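Long-range contact in mitogen activated protein kinase, putative (Leishmania donovani, PDB 4QNY), which probably transfers phosphate from ATP to serine and threonine residues of target proteins, as a member of the mitogen-activated protein kinase family: residues A[127-131]-A[216-220]. Sequence-based numbering, arbitrary orientation.
Sequences IQFFI and LGELL
Two helical segments running in opposite directions pack here without a hydrogen bond between them. Residues 127-131 are one turn inside helix 124-143, where Ile-131 N donates a hydrogen bond to Ile-127 O (2.8 Å). Residues 216-219 are the last turn of helix 206-219, where Leu-220 N donates one to Leu-216 O (3.0 Å) and the chain leaves the helix at Leu-220 (psi -1°). Register is set by CA of Ile-127 opposite CA of Leu-219 at 6.5 Å and CA of Ile-131 opposite CA of Leu-216 at 7.2 Å. The contact is apolar and buries 283 Å², both sides summed. Leu-219 (m,t) enters the hollow between Ile-127, Phe-130 and Ile-131: its CB lies 4.0 Å from Ile-127 CG2, its CD1 4.0 Å from Ile-131 CD1, and its CD2 4.2 Å from Phe-130 CD2, oblique to the ring. In protein kinase terms this joins helices E and F in the hydrophobic core of the C-lobe; helix 282-291 packs on Leu-216 and Leu-220, and Leu-116 on Leu-219. Ile-127 (m,t) extends across the gap, CG2 to Leu-216 CD1 at 3.6 Å and CD1 to Leu-220 CD2 at 3.8 Å. Leu-216 (t,p) starts sideways, yet its CD1 also comes within 4.0 Å of Ile-131 CG1. Ile-127 CD1 also lies against the backbone, 3.3 Å from Leu-219 O, a van der Waals approach.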
# COMPACT_ATOMS: atom_id res chain seq x y z
N ILE A 127 -14.04 -9.49 7.50
CA ILE A 127 -13.15 -8.39 7.88
C ILE A 127 -12.00 -8.88 8.74
O ILE A 127 -10.85 -8.46 8.56
CB ILE A 127 -13.93 -7.29 8.62
CG1 ILE A 127 -15.08 -6.77 7.76
CG2 ILE A 127 -13.00 -6.15 9.00
CD1 ILE A 127 -16.02 -5.84 8.49
N GLN A 128 -12.30 -9.77 9.68
CA GLN A 128 -11.29 -10.35 10.56
C GLN A 128 -10.17 -11.01 9.77
O GLN A 128 -8.99 -10.82 10.07
CB GLN A 128 -11.93 -11.37 11.51
CG GLN A 128 -12.71 -10.75 12.66
CD GLN A 128 -13.59 -11.76 13.37
OE1 GLN A 128 -13.88 -12.83 12.84
NE2 GLN A 128 -14.03 -11.42 14.57
N PHE A 129 -10.54 -11.79 8.77
CA PHE A 129 -9.57 -12.51 7.95
C PHE A 129 -8.77 -11.54 7.07
O PHE A 129 -7.57 -11.73 6.87
CB PHE A 129 -10.27 -13.56 7.09
CG PHE A 129 -9.33 -14.53 6.42
CD1 PHE A 129 -8.25 -15.05 7.11
CD2 PHE A 129 -9.53 -14.92 5.11
CE1 PHE A 129 -7.38 -15.94 6.51
CE2 PHE A 129 -8.67 -15.82 4.50
CZ PHE A 129 -7.59 -16.32 5.20
N PHE A 130 -9.44 -10.52 6.56
CA PHE A 130 -8.78 -9.48 5.78
C PHE A 130 -7.75 -8.73 6.61
O PHE A 130 -6.59 -8.58 6.21
CB PHE A 130 -9.80 -8.48 5.21
CG PHE A 130 -10.52 -8.97 3.99
CD1 PHE A 130 -9.95 -9.93 3.17
CD2 PHE A 130 -11.76 -8.46 3.66
CE1 PHE A 130 -10.61 -10.37 2.04
CE2 PHE A 130 -12.43 -8.90 2.53
CZ PHE A 130 -11.85 -9.86 1.72
N ILE A 131 -8.18 -8.26 7.78
CA ILE A 131 -7.33 -7.44 8.64
C ILE A 131 -6.12 -8.21 9.17
O ILE A 131 -5.00 -7.69 9.17
CB ILE A 131 -8.14 -6.88 9.84
CG1 ILE A 131 -9.17 -5.87 9.34
CG2 ILE A 131 -7.21 -6.23 10.85
CD1 ILE A 131 -8.57 -4.71 8.58
N LEU A 216 -9.94 -0.58 7.75
CA LEU A 216 -10.87 -1.21 8.68
C LEU A 216 -12.15 -0.38 8.81
O LEU A 216 -13.25 -0.93 8.89
CB LEU A 216 -10.23 -1.40 10.06
CG LEU A 216 -11.13 -1.92 11.18
CD1 LEU A 216 -11.75 -3.25 10.81
CD2 LEU A 216 -10.35 -2.04 12.48
N GLY A 217 -11.99 0.94 8.82
CA GLY A 217 -13.12 1.84 8.92
C GLY A 217 -14.07 1.72 7.75
O GLY A 217 -15.28 1.89 7.89
N GLU A 218 -13.51 1.43 6.58
CA GLU A 218 -14.31 1.29 5.37
C GLU A 218 -14.93 -0.10 5.26
O GLU A 218 -16.07 -0.25 4.81
CB GLU A 218 -13.47 1.58 4.13
CG GLU A 218 -12.98 3.02 4.04
CD GLU A 218 -12.18 3.29 2.78
OE1 GLU A 218 -12.61 2.85 1.70
OE2 GLU A 218 -11.12 3.93 2.88
N LEU A 219 -14.18 -1.12 5.69
CA LEU A 219 -14.67 -2.49 5.68
C LEU A 219 -15.86 -2.66 6.61
O LEU A 219 -16.76 -3.46 6.35
CB LEU A 219 -13.55 -3.46 6.08
CG LEU A 219 -12.43 -3.69 5.06
CD1 LEU A 219 -11.28 -4.45 5.68
CD2 LEU A 219 -12.96 -4.42 3.83
N LEU A 220 -15.87 -1.90 7.70
CA LEU A 220 -16.95 -1.96 8.68
C LEU A 220 -18.22 -1.29 8.18
O LEU A 220 -19.24 -1.26 8.88
CB LEU A 220 -16.51 -1.33 10.00
CG LEU A 220 -15.59 -2.18 10.88
CD1 LEU A 220 -15.05 -1.36 12.04
CD2 LEU A 220 -16.34 -3.40 11.40